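Local structure of salt-tolerant glutaminase (Micrococcus luteus, 3AGD) at residues 28-33 with 153-158; 116-121 with 169-174; 162-167 with 186-191. The protein probably catalyses the hydrolysis of L-glutamine to L-glutamate and ammonium, as a member of the glutaminase family within the beta-lactamase clan. All coordinates share one frame; numbering follows the deposited sequence.

Interaction 1. Residues 28-33 with 153-158; sequences IPVLAE and DWETYE
Val-30, on the single turn of helix 29-32, faces Thr-156 in the first turn of helix 154-161, their CA atoms 6.1 Å apart. In this N-capped helix start of the glutaminase domain, no hydrogen bond crosses between the two segments, and the contact is made by the two branches of Val-30 and one methyl of Ile-28. The valine meets Thr-156 at about a right angle: CG2 of Val-30 lies 3.6 Å from OG1 of Thr-156, while CG1 rests near the threonine CA. A chi1 of 62° sets CG2 anti to the valine N and turns both methyls to Thr-156. Glu-155 reaches over with an extended chain that slides past Val-30 in the opposite direction, its OE2 3.8 Å from CG2 of Val-30. The far end of the patch is apolar, where CD1 of Ile-28 touches CG2 of Thr-156 at 4.1 Å. Ile-28 also lies close to Glu-160, a residue that binds L-glutamate, so this packing borders the substrate pocket. Thr-61 of strand 60-61 packs against Thr-156 as well. The threonine is held from its own helix start: its N donates to OD1 of Asp-153 at 2.8 Å, meeting that oxygen nearly along the C-O axis.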
ATOM      1  N   ILE A  28     -15.560  32.105  -8.816  1.00 44.32           N
ATOM      2  CA  ILE A  28     -16.550  32.743  -7.951  1.00 44.20           C
ATOM      3  C   ILE A  28     -15.862  33.697  -6.991  1.00 46.70           C
ATOM      4  O   ILE A  28     -14.838  33.364  -6.393  1.00 48.72           O
ATOM      5  CB  ILE A  28     -17.361  31.732  -7.120  1.00 45.83           C
ATOM      6  CG1 ILE A  28     -16.426  30.695  -6.497  1.00 43.12           C
ATOM      7  CG2 ILE A  28     -18.454  31.119  -7.979  1.00 46.78           C
ATOM      8  CD1 ILE A  28     -17.117  29.778  -5.517  1.00 40.43           C
ATOM      9  N   PRO A  29     -16.424  34.903  -6.825  1.00 47.22           N
ATOM     10  CA  PRO A  29     -15.873  35.928  -5.936  1.00 46.17           C
ATOM     11  C   PRO A  29     -15.660  35.498  -4.488  1.00 42.37           C
ATOM     12  O   PRO A  29     -14.731  35.968  -3.832  1.00 41.12           O
ATOM     13  CB  PRO A  29     -16.875  37.078  -6.070  1.00 49.69           C
ATOM     14  CG  PRO A  29     -18.158  36.376  -6.427  1.00 51.72           C
ATOM     15  CD  PRO A  29     -17.691  35.355  -7.426  1.00 48.99           C
ATOM     16  N   VAL A  30     -16.506  34.607  -3.980  1.00 39.38           N
ATOM     17  CA  VAL A  30     -16.341  34.166  -2.600  1.00 34.96           C
ATOM     18  C   VAL A  30     -14.966  33.510  -2.426  1.00 31.70           C
ATOM     19  O   VAL A  30     -14.297  33.717  -1.413  1.00 33.65           O
ATOM     20  CB  VAL A  30     -17.457  33.179  -2.180  1.00 35.70           C
ATOM     21  CG1 VAL A  30     -17.406  31.932  -3.034  1.00 36.95           C
ATOM     22  CG2 VAL A  30     -17.310  32.828  -0.710  1.00 35.43           C
ATOM     23  N   LEU A  31     -14.542  32.734  -3.420  1.00 27.52           N
ATOM     24  CA  LEU A  31     -13.245  32.071  -3.363  1.00 26.55           C
ATOM     25  C   LEU A  31     -12.167  32.981  -3.945  1.00 25.82           C
ATOM     26  O   LEU A  31     -11.039  33.020  -3.456  1.00 22.65           O
ATOM     27  CB  LEU A  31     -13.281  30.748  -4.136  1.00 27.64           C
ATOM     28  CG  LEU A  31     -14.182  29.645  -3.573  1.00 29.56           C
ATOM     29  CD1 LEU A  31     -14.033  28.364  -4.395  1.00 26.83           C
ATOM     30  CD2 LEU A  31     -13.804  29.384  -2.126  1.00 31.66           C
ATOM     31  N   ALA A  32     -12.528  33.723  -4.986  1.00 27.97           N
ATOM     32  CA  ALA A  32     -11.596  34.636  -5.631  1.00 30.07           C
ATOM     33  C   ALA A  32     -11.131  35.744  -4.687  1.00 32.24           C
ATOM     34  O   ALA A  32      -9.999  36.212  -4.790  1.00 32.79           O
ATOM     35  CB  ALA A  32     -12.245  35.246  -6.867  1.00 28.77           C
ATOM     36  N   GLU A  33     -12.001  36.152  -3.767  1.00 33.71           N
ATOM     37  CA  GLU A  33     -11.680  37.224  -2.826  1.00 36.94           C
ATOM     38  C   GLU A  33     -11.191  36.731  -1.468  1.00 38.21           C
ATOM     39  O   GLU A  33     -10.901  37.537  -0.584  1.00 38.50           O
ATOM     40  CB  GLU A  33     -12.905  38.120  -2.605  1.00 41.32           C
ATOM     41  CG  GLU A  33     -13.632  38.547  -3.875  1.00 50.35           C
ATOM     42  CD  GLU A  33     -12.737  39.271  -4.861  1.00 60.04           C
ATOM     43  OE1 GLU A  33     -13.199  39.534  -5.993  1.00 63.34           O
ATOM     44  OE2 GLU A  33     -11.577  39.578  -4.508  1.00 63.55           O
ATOM     45  N   ASP A 153     -21.767  26.117   3.562  1.00 19.24           N
ATOM     46  CA  ASP A 153     -21.585  27.554   3.422  1.00 20.71           C
ATOM     47  C   ASP A 153     -22.479  27.964   2.251  1.00 22.13           C
ATOM     48  O   ASP A 153     -22.073  27.909   1.086  1.00 17.97           O
ATOM     49  CB  ASP A 153     -20.130  27.891   3.116  1.00 22.50           C
ATOM     50  CG  ASP A 153     -19.891  29.382   3.032  1.00 33.22           C
ATOM     51  OD1 ASP A 153     -20.333  30.008   2.047  1.00 36.90           O
ATOM     52  OD2 ASP A 153     -19.267  29.935   3.959  1.00 42.27           O
ATOM     53  N   TRP A 154     -23.705  28.365   2.572  1.00 22.69           N
ATOM     54  CA  TRP A 154     -24.682  28.741   1.557  1.00 22.55           C
ATOM     55  C   TRP A 154     -24.286  29.914   0.675  1.00 23.16           C
ATOM     56  O   TRP A 154     -24.761  30.033  -0.453  1.00 23.02           O
ATOM     57  CB  TRP A 154     -26.039  28.975   2.225  1.00 20.64           C
ATOM     58  CG  TRP A 154     -26.517  27.708   2.863  1.00 18.74           C
ATOM     59  CD1 TRP A 154     -26.560  27.419   4.200  1.00 20.61           C
ATOM     60  CD2 TRP A 154     -26.894  26.508   2.183  1.00 14.35           C
ATOM     61  NE1 TRP A 154     -26.935  26.108   4.390  1.00 18.03           N
ATOM     62  CE2 TRP A 154     -27.144  25.528   3.165  1.00 15.30           C
ATOM     63  CE3 TRP A 154     -27.040  26.164   0.831  1.00 19.66           C
ATOM     64  CZ2 TRP A 154     -27.532  24.229   2.842  1.00 16.46           C
ATOM     65  CZ3 TRP A 154     -27.425  24.868   0.510  1.00 17.77           C
ATOM     66  CH2 TRP A 154     -27.666  23.917   1.513  1.00 16.49           C
ATOM     67  N   GLU A 155     -23.405  30.770   1.173  1.00 23.88           N
ATOM     68  CA  GLU A 155     -22.950  31.903   0.380  1.00 24.54           C
ATOM     69  C   GLU A 155     -22.146  31.345  -0.795  1.00 23.59           C
ATOM     70  O   GLU A 155     -22.297  31.786  -1.938  1.00 22.60           O
ATOM     71  CB  GLU A 155     -22.071  32.820   1.227  1.00 27.40           C
ATOM     72  CG  GLU A 155     -21.635  34.088   0.519  1.00 38.93           C
ATOM     73  CD  GLU A 155     -20.762  34.972   1.394  1.00 46.97           C
ATOM     74  OE1 GLU A 155     -21.172  35.262   2.539  1.00 53.70           O
ATOM     75  OE2 GLU A 155     -19.673  35.379   0.940  1.00 46.30           O
ATOM     76  N   THR A 156     -21.287  30.369  -0.510  1.00 21.11           N
ATOM     77  CA  THR A 156     -20.484  29.754  -1.562  1.00 22.19           C
ATOM     78  C   THR A 156     -21.418  29.011  -2.514  1.00 21.00           C
ATOM     79  O   THR A 156     -21.265  29.094  -3.731  1.00 21.24           O
ATOM     80  CB  THR A 156     -19.452  28.763  -0.983  1.00 22.20           C
ATOM     81  OG1 THR A 156     -18.535  29.472  -0.142  1.00 23.64           O
ATOM     82  CG2 THR A 156     -18.677  28.073  -2.109  1.00 20.23           C
ATOM     83  N   TYR A 157     -22.391  28.301  -1.948  1.00 18.60           N
ATOM     84  CA  TYR A 157     -23.364  27.549  -2.736  1.00 22.12           C
ATOM     85  C   TYR A 157     -24.078  28.436  -3.759  1.00 26.70           C
ATOM     86  O   TYR A 157     -24.049  28.157  -4.959  1.00 26.43           O
ATOM     87  CB  TYR A 157     -24.401  26.912  -1.810  1.00 19.36           C
ATOM     88  CG  TYR A 157     -25.613  26.338  -2.515  1.00 21.41           C
ATOM     89  CD1 TYR A 157     -25.586  25.053  -3.060  1.00 18.80           C
ATOM     90  CD2 TYR A 157     -26.796  27.077  -2.619  1.00 22.90           C
ATOM     91  CE1 TYR A 157     -26.703  24.514  -3.683  1.00 18.86           C
ATOM     92  CE2 TYR A 157     -27.922  26.548  -3.243  1.00 21.61           C
ATOM     93  CZ  TYR A 157     -27.867  25.264  -3.770  1.00 24.70           C
ATOM     94  OH  TYR A 157     -28.978  24.723  -4.369  1.00 28.92           O
ATOM     95  N   GLU A 158     -24.730  29.493  -3.280  1.00 29.32           N
ATOM     96  CA  GLU A 158     -25.453  30.403  -4.164  1.00 29.63           C
ATOM     97  C   GLU A 158     -24.510  30.940  -5.231  1.00 25.16           C
ATOM     98  O   GLU A 158     -24.830  30.948  -6.413  1.00 23.90           O
ATOM     99  CB  GLU A 158     -26.048  31.573  -3.374  1.00 35.98           C
ATOM    100  CG  GLU A 158     -27.104  31.196  -2.342  1.00 48.94           C
ATOM    101  CD  GLU A 158     -28.313  30.491  -2.946  1.00 60.54           C
ATOM    102  OE1 GLU A 158     -28.543  30.630  -4.167  1.00 63.08           O
ATOM    103  OE2 GLU A 158     -29.041  29.807  -2.192  1.00 63.78           O
TER

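Interaction 2. Residues 116-121 with 169-174; sequences GALAVH and SLAHML
Leu-118, its CB directed toward segment 169-174 of helix 165-176, fits between Leu-170 and Ala-171, and Leu-174 one turn further on. The tip does most of the touching: CD1 of Leu-118 approaches CB of Leu-170 at 3.8 Å, and the two leucine side chains cross at about a right angle, so the methyl meets the root of its neighbour and not its branched end. The same CD1 stands 3.9 Å from the backbone N of Ala-171 and 4.3 Å from its CB, which brings it down onto the helix backbone. Nearer the base, CB of Leu-118 receives CD1 of Leu-174 at 4.1 Å, so here the roles of root and tip are exchanged. This is helix-helix packing within the glutaminase domain: the axes of the two short segments come within 10.0 Å and cross at -65°. Chi1 of -69° sets CG of Leu-118 opposite its carbonyl carbon, and the nearly extended chi2 of 165° carries CD1 onward to the other helix. The side chains that meet are all apolar, and all four residues are buried. Around them, Phe-96 packs on Leu-170, Leu-180 on Leu-174, and Ala-184 at the start of helix 184-195 on Ala-171. Close by on the first helix, Ala-117 rests against Lys-67 of helix 67-78.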
ATOM      1  N   GLY A 116     -18.578  11.602 -12.474  1.00 12.81           N
ATOM      2  CA  GLY A 116     -18.770  10.456 -11.603  1.00 13.78           C
ATOM      3  C   GLY A 116     -19.289  10.890 -10.241  1.00 14.45           C
ATOM      4  O   GLY A 116     -20.018  10.149  -9.577  1.00 15.71           O
ATOM      5  N   ALA A 117     -18.908  12.095  -9.821  1.00 10.84           N
ATOM      6  CA  ALA A 117     -19.336  12.626  -8.530  1.00 13.83           C
ATOM      7  C   ALA A 117     -20.828  12.949  -8.547  1.00 14.90           C
ATOM      8  O   ALA A 117     -21.507  12.835  -7.525  1.00 13.22           O
ATOM      9  CB  ALA A 117     -18.522  13.876  -8.182  1.00 13.89           C
ATOM     10  N   LEU A 118     -21.331  13.349  -9.712  1.00 13.80           N
ATOM     11  CA  LEU A 118     -22.745  13.659  -9.871  1.00 16.32           C
ATOM     12  C   LEU A 118     -23.510  12.339  -9.826  1.00 17.54           C
ATOM     13  O   LEU A 118     -24.590  12.255  -9.241  1.00 18.68           O
ATOM     14  CB  LEU A 118     -22.992  14.372 -11.210  1.00 14.50           C
ATOM     15  CG  LEU A 118     -22.436  15.799 -11.341  1.00 16.76           C
ATOM     16  CD1 LEU A 118     -22.419  16.216 -12.803  1.00 16.47           C
ATOM     17  CD2 LEU A 118     -23.282  16.769 -10.513  1.00 15.17           C
ATOM     18  N   ALA A 119     -22.938  11.307 -10.439  1.00 13.36           N
ATOM     19  CA  ALA A 119     -23.564   9.988 -10.455  1.00 14.02           C
ATOM     20  C   ALA A 119     -23.630   9.434  -9.036  1.00 14.55           C
ATOM     21  O   ALA A 119     -24.603   8.781  -8.664  1.00 17.46           O
ATOM     22  CB  ALA A 119     -22.773   9.034 -11.354  1.00 12.66           C
ATOM     23  N   VAL A 120     -22.589   9.700  -8.251  1.00 14.73           N
ATOM     24  CA  VAL A 120     -22.523   9.247  -6.862  1.00 14.69           C
ATOM     25  C   VAL A 120     -23.593   9.925  -5.996  1.00 17.51           C
ATOM     26  O   VAL A 120     -24.266   9.269  -5.205  1.00 18.84           O
ATOM     27  CB  VAL A 120     -21.132   9.539  -6.247  1.00 17.54           C
ATOM     28  CG1 VAL A 120     -21.201   9.472  -4.722  1.00 15.58           C
ATOM     29  CG2 VAL A 120     -20.110   8.529  -6.773  1.00 17.59           C
ATOM     30  N   HIS A 121     -23.750  11.234  -6.147  1.00 19.08           N
ATOM     31  CA  HIS A 121     -24.736  11.960  -5.357  1.00 21.70           C
ATOM     32  C   HIS A 121     -26.148  11.441  -5.639  1.00 21.80           C
ATOM     33  O   HIS A 121     -26.969  11.331  -4.731  1.00 22.68           O
ATOM     34  CB  HIS A 121     -24.650  13.459  -5.650  1.00 20.80           C
ATOM     35  CG  HIS A 121     -25.290  14.311  -4.599  1.00 22.06           C
ATOM     36  ND1 HIS A 121     -26.658  14.431  -4.465  1.00 24.45           N
ATOM     37  CD2 HIS A 121     -24.749  15.041  -3.595  1.00 18.80           C
ATOM     38  CE1 HIS A 121     -26.930  15.196  -3.423  1.00 20.86           C
ATOM     39  NE2 HIS A 121     -25.789  15.579  -2.878  1.00 20.46           N
ATOM     40  N   SER A 169     -24.072  20.695 -17.769  1.00 13.41           N
ATOM     41  CA  SER A 169     -23.833  20.029 -19.044  1.00 13.76           C
ATOM     42  C   SER A 169     -23.563  18.551 -18.788  1.00 16.40           C
ATOM     43  O   SER A 169     -24.143  17.681 -19.438  1.00 17.90           O
ATOM     44  CB  SER A 169     -22.629  20.641 -19.749  1.00  9.75           C
ATOM     45  OG  SER A 169     -22.248  19.835 -20.846  1.00 16.30           O
ATOM     46  N   LEU A 170     -22.678  18.270 -17.837  1.00 14.12           N
ATOM     47  CA  LEU A 170     -22.350  16.891 -17.502  1.00 16.16           C
ATOM     48  C   LEU A 170     -23.606  16.165 -17.023  1.00 18.43           C
ATOM     49  O   LEU A 170     -23.892  15.047 -17.452  1.00 20.56           O
ATOM     50  CB  LEU A 170     -21.269  16.850 -16.421  1.00 16.70           C
ATOM     51  CG  LEU A 170     -19.922  17.506 -16.779  1.00 17.84           C
ATOM     52  CD1 LEU A 170     -18.969  17.406 -15.592  1.00 14.10           C
ATOM     53  CD2 LEU A 170     -19.316  16.822 -18.009  1.00 16.64           C
ATOM     54  N   ALA A 171     -24.365  16.812 -16.145  1.00 17.76           N
ATOM     55  CA  ALA A 171     -25.590  16.220 -15.625  1.00 16.35           C
ATOM     56  C   ALA A 171     -26.565  15.871 -16.747  1.00 18.12           C
ATOM     57  O   ALA A 171     -27.143  14.781 -16.756  1.00 21.00           O
ATOM     58  CB  ALA A 171     -26.250  17.168 -14.628  1.00 14.99           C
ATOM     59  N   HIS A 172     -26.758  16.789 -17.692  1.00 17.97           N
ATOM     60  CA  HIS A 172     -27.668  16.525 -18.809  1.00 17.98           C
ATOM     61  C   HIS A 172     -27.183  15.351 -19.649  1.00 17.53           C
ATOM     62  O   HIS A 172     -27.972  14.495 -20.043  1.00 20.90           O
ATOM     63  CB  HIS A 172     -27.817  17.765 -19.696  1.00 14.98           C
ATOM     64  CG  HIS A 172     -28.855  18.733 -19.214  1.00 15.93           C
ATOM     65  ND1 HIS A 172     -30.200  18.433 -19.194  1.00 13.82           N
ATOM     66  CD2 HIS A 172     -28.747  19.996 -18.739  1.00 19.40           C
ATOM     67  CE1 HIS A 172     -30.875  19.469 -18.730  1.00 13.50           C
ATOM     68  NE2 HIS A 172     -30.016  20.433 -18.447  1.00 17.30           N
ATOM     69  N   MET A 173     -25.885  15.304 -19.922  1.00 16.65           N
ATOM     70  CA  MET A 173     -25.341  14.212 -20.715  1.00 17.47           C
ATOM     71  C   MET A 173     -25.541  12.889 -19.982  1.00 15.74           C
ATOM     72  O   MET A 173     -25.893  11.878 -20.587  1.00 14.10           O
ATOM     73  CB  MET A 173     -23.851  14.431 -20.986  1.00 19.40           C
ATOM     74  CG  MET A 173     -23.267  13.463 -22.016  1.00 22.18           C
ATOM     75  SD  MET A 173     -23.951  13.689 -23.688  1.00 21.66           S
ATOM     76  CE  MET A 173     -22.937  15.042 -24.275  1.00 17.55           C
ATOM     77  N   LEU A 174     -25.319  12.892 -18.673  1.00 15.93           N
ATOM     78  CA  LEU A 174     -25.482  11.670 -17.892  1.00 16.23           C
ATOM     79  C   LEU A 174     -26.933  11.174 -17.916  1.00 17.40           C
ATOM     80  O   LEU A 174     -27.168   9.968 -17.977  1.00 18.62           O
ATOM     81  CB  LEU A 174     -25.007  11.887 -16.451  1.00 12.48           C
ATOM     82  CG  LEU A 174     -23.498  12.128 -16.281  1.00 14.11           C
ATOM     83  CD1 LEU A 174     -23.193  12.497 -14.837  1.00 12.50           C
ATOM     84  CD2 LEU A 174     -22.716  10.882 -16.680  1.00 10.79           C
TER

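Interaction 3. Residues 162-167 with 186-191; sequences AVSDRN and EIVAGY
Asn-167 and Tyr-191, both of which bind L-glutamate in this protein, meet with the amide ND2 of Asn-167 at the ring edge of Tyr-191, 3.8 Å from CE2 and near the ring plane. The amide and ring planes are 83° apart, close to perpendicular. A water sits beside the pair, weakly bonded at 3.5 Å to ND2 of Asn-167 and at 3.4 Å to OH of Tyr-191, so it spans the two polar ends without gripping either firmly. Val-188 packs between the segments with both branches: CG2 lies 3.5 Å from the backbone O of Asn-167, and CG1 packs 4.0 Å from CB of Ser-164. Chi1 of 166° turns CG1, anti to the valine N, to Ser-164 and CG2 to the carbonyl of Asn-167. One shell further out, OD1 of Asn-167 accepts from ND2 of Asn-114, another residue seen to bind L-glutamate, which should hold the amide rotation, with ND2 on the tyrosine side. OG of Ser-164 is bonded to the backbone O of Glu-160, tying the start of helix 165-176 to the end of the preceding helix. The Tyr-191 side chain also touches Ser-64, in line with a probable SxxK-type serine site. Helix 184-195 thus lies between its neighbours, with helix 165-176 against Val-188, helix 114-123 against Tyr-191 and helix 154-161 against Ala-189.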
ATOM      1  N   ALA A 162     -24.686  29.976  -9.556  1.00 25.38           N
ATOM      2  CA  ALA A 162     -24.902  30.979 -10.598  1.00 24.87           C
ATOM      3  C   ALA A 162     -24.014  30.742 -11.818  1.00 24.39           C
ATOM      4  O   ALA A 162     -24.256  31.298 -12.891  1.00 25.49           O
ATOM      5  CB  ALA A 162     -24.647  32.370 -10.039  1.00 25.52           C
ATOM      6  N   VAL A 163     -22.984  29.917 -11.649  1.00 22.49           N
ATOM      7  CA  VAL A 163     -22.057  29.610 -12.733  1.00 20.28           C
ATOM      8  C   VAL A 163     -21.779  28.109 -12.799  1.00 18.68           C
ATOM      9  O   VAL A 163     -20.629  27.680 -12.736  1.00 15.37           O
ATOM     10  CB  VAL A 163     -20.715  30.371 -12.545  1.00 25.70           C
ATOM     11  CG1 VAL A 163     -20.931  31.860 -12.751  1.00 25.94           C
ATOM     12  CG2 VAL A 163     -20.161  30.128 -11.141  1.00 25.21           C
ATOM     13  N   SER A 164     -22.836  27.314 -12.945  1.00 19.82           N
ATOM     14  CA  SER A 164     -22.687  25.862 -13.004  1.00 20.17           C
ATOM     15  C   SER A 164     -23.019  25.240 -14.359  1.00 18.54           C
ATOM     16  O   SER A 164     -23.359  24.058 -14.435  1.00 19.77           O
ATOM     17  CB  SER A 164     -23.555  25.210 -11.922  1.00 21.37           C
ATOM     18  OG  SER A 164     -23.150  25.611 -10.623  1.00 24.01           O
ATOM     19  N   ASP A 165     -22.906  26.017 -15.431  1.00 17.18           N
ATOM     20  CA  ASP A 165     -23.213  25.489 -16.749  1.00 18.40           C
ATOM     21  C   ASP A 165     -22.444  24.216 -17.097  1.00 19.17           C
ATOM     22  O   ASP A 165     -23.027  23.276 -17.639  1.00 19.94           O
ATOM     23  CB  ASP A 165     -22.984  26.552 -17.829  1.00 20.57           C
ATOM     24  CG  ASP A 165     -24.182  27.463 -18.008  1.00 21.41           C
ATOM     25  OD1 ASP A 165     -25.304  26.942 -18.172  1.00 21.93           O
ATOM     26  OD2 ASP A 165     -24.007  28.695 -17.994  1.00 21.89           O
ATOM     27  N   ARG A 166     -21.152  24.166 -16.784  1.00 17.15           N
ATOM     28  CA  ARG A 166     -20.377  22.972 -17.104  1.00 15.00           C
ATOM     29  C   ARG A 166     -20.912  21.741 -16.382  1.00 16.19           C
ATOM     30  O   ARG A 166     -21.100  20.691 -17.001  1.00 17.84           O
ATOM     31  CB  ARG A 166     -18.884  23.158 -16.788  1.00 15.25           C
ATOM     32  CG  ARG A 166     -18.065  21.892 -17.084  1.00 15.18           C
ATOM     33  CD  ARG A 166     -16.562  22.133 -17.170  1.00 14.01           C
ATOM     34  NE  ARG A 166     -15.847  20.898 -17.500  1.00 13.59           N
ATOM     35  CZ  ARG A 166     -15.668  19.876 -16.661  1.00 17.84           C
ATOM     36  NH1 ARG A 166     -16.140  19.930 -15.421  1.00 15.66           N
ATOM     37  NH2 ARG A 166     -15.034  18.782 -17.070  1.00 18.70           N
ATOM     38  N   ASN A 167     -21.162  21.850 -15.080  1.00 14.99           N
ATOM     39  CA  ASN A 167     -21.681  20.693 -14.349  1.00 16.99           C
ATOM     40  C   ASN A 167     -23.096  20.329 -14.797  1.00 18.02           C
ATOM     41  O   ASN A 167     -23.476  19.152 -14.784  1.00 17.26           O
ATOM     42  CB  ASN A 167     -21.645  20.933 -12.835  1.00 19.28           C
ATOM     43  CG  ASN A 167     -20.259  20.722 -12.252  1.00 17.32           C
ATOM     44  OD1 ASN A 167     -19.532  19.822 -12.675  1.00 18.69           O
ATOM     45  ND2 ASN A 167     -19.893  21.537 -11.275  1.00 15.67           N
ATOM     46  N   GLU A 186     -31.418  19.349 -10.175  1.00 15.99           N
ATOM     47  CA  GLU A 186     -31.504  18.764  -8.835  1.00 19.28           C
ATOM     48  C   GLU A 186     -30.218  18.055  -8.410  1.00 18.75           C
ATOM     49  O   GLU A 186     -29.812  18.123  -7.248  1.00 18.14           O
ATOM     50  CB  GLU A 186     -32.667  17.771  -8.767  1.00 19.65           C
ATOM     51  CG  GLU A 186     -32.886  17.146  -7.394  1.00 24.61           C
ATOM     52  CD  GLU A 186     -33.982  16.087  -7.397  1.00 29.27           C
ATOM     53  OE1 GLU A 186     -35.027  16.319  -8.041  1.00 32.54           O
ATOM     54  OE2 GLU A 186     -33.803  15.032  -6.748  1.00 28.23           O
ATOM     55  N   ILE A 187     -29.585  17.363  -9.347  1.00 18.52           N
ATOM     56  CA  ILE A 187     -28.355  16.654  -9.029  1.00 16.64           C
ATOM     57  C   ILE A 187     -27.187  17.621  -8.889  1.00 14.42           C
ATOM     58  O   ILE A 187     -26.343  17.458  -8.017  1.00 17.35           O
ATOM     59  CB  ILE A 187     -28.047  15.588 -10.098  1.00 20.99           C
ATOM     60  CG1 ILE A 187     -29.171  14.547 -10.105  1.00 22.89           C
ATOM     61  CG2 ILE A 187     -26.719  14.916  -9.803  1.00 21.82           C
ATOM     62  CD1 ILE A 187     -29.407  13.889  -8.738  1.00 21.10           C
ATOM     63  N   VAL A 188     -27.144  18.642  -9.735  1.00 13.93           N
ATOM     64  CA  VAL A 188     -26.072  19.622  -9.646  1.00 13.88           C
ATOM     65  C   VAL A 188     -26.188  20.411  -8.343  1.00 16.66           C
ATOM     66  O   VAL A 188     -25.180  20.694  -7.696  1.00 16.24           O
ATOM     67  CB  VAL A 188     -26.100  20.593 -10.844  1.00 16.19           C
ATOM     68  CG1 VAL A 188     -25.211  21.797 -10.574  1.00 14.29           C
ATOM     69  CG2 VAL A 188     -25.635  19.865 -12.104  1.00 13.97           C
ATOM     70  N   ALA A 189     -27.414  20.753  -7.952  1.00 14.71           N
ATOM     71  CA  ALA A 189     -27.629  21.511  -6.722  1.00 14.56           C
ATOM     72  C   ALA A 189     -27.125  20.733  -5.507  1.00 16.09           C
ATOM     73  O   ALA A 189     -26.502  21.302  -4.612  1.00 17.09           O
ATOM     74  CB  ALA A 189     -29.119  21.850  -6.556  1.00 11.37           C
ATOM     75  N   GLY A 190     -27.397  19.432  -5.479  1.00 16.56           N
ATOM     76  CA  GLY A 190     -26.948  18.612  -4.368  1.00 17.42           C
ATOM     77  C   GLY A 190     -25.435  18.489  -4.335  1.00 18.34           C
ATOM     78  O   GLY A 190     -24.814  18.539  -3.274  1.00 20.29           O
ATOM     79  N   TYR A 191     -24.831  18.326  -5.504  1.00 19.25           N
ATOM     80  CA  TYR A 191     -23.382  18.204  -5.595  1.00 17.63           C
ATOM     81  C   TYR A 191     -22.707  19.520  -5.202  1.00 17.90           C
ATOM     82  O   TYR A 191     -21.679  19.525  -4.522  1.00 18.64           O
ATOM     83  CB  TYR A 191     -22.983  17.811  -7.018  1.00 18.40           C
ATOM     84  CG  TYR A 191     -21.501  17.926  -7.292  1.00 19.70           C
ATOM     85  CD1 TYR A 191     -20.593  17.051  -6.706  1.00 17.28           C
ATOM     86  CD2 TYR A 191     -21.006  18.934  -8.118  1.00 18.23           C
ATOM     87  CE1 TYR A 191     -19.224  17.177  -6.932  1.00 16.57           C
ATOM     88  CE2 TYR A 191     -19.642  19.071  -8.350  1.00 19.03           C
ATOM     89  CZ  TYR A 191     -18.758  18.193  -7.751  1.00 19.08           C
ATOM     90  OH  TYR A 191     -17.407  18.353  -7.946  1.00 20.02           O
TER
HETATM   91  O   HOH W   1     -16.924  21.364  -9.440  1.00 13.77           O

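How the interactions relate
Interactions 2 and 3 share helix 165-176 and have centres 9 Å apart. They join directly where CB of Ala-117 lies 3.6 Å from CE1 of Tyr-191 and CD2 of Leu-118 lies 3.7 Å from CB of Tyr-191, so the apolar packing of interaction 2 backs a ring of the L-glutamate site. Interaction 1, its centre 14 Å from that of interaction 3, reaches it through Ile-28 CG2 and Val-163 CG2, 3.7 Å apart, and through Tyr-157 on Ala-189. Interactions 1 and 2 do not touch, their nearest atoms being about 9 Å apart. Interaction 3 itself contains Asn-167 and Tyr-191 of the binding site, whereas interactions 1 and 2 border it.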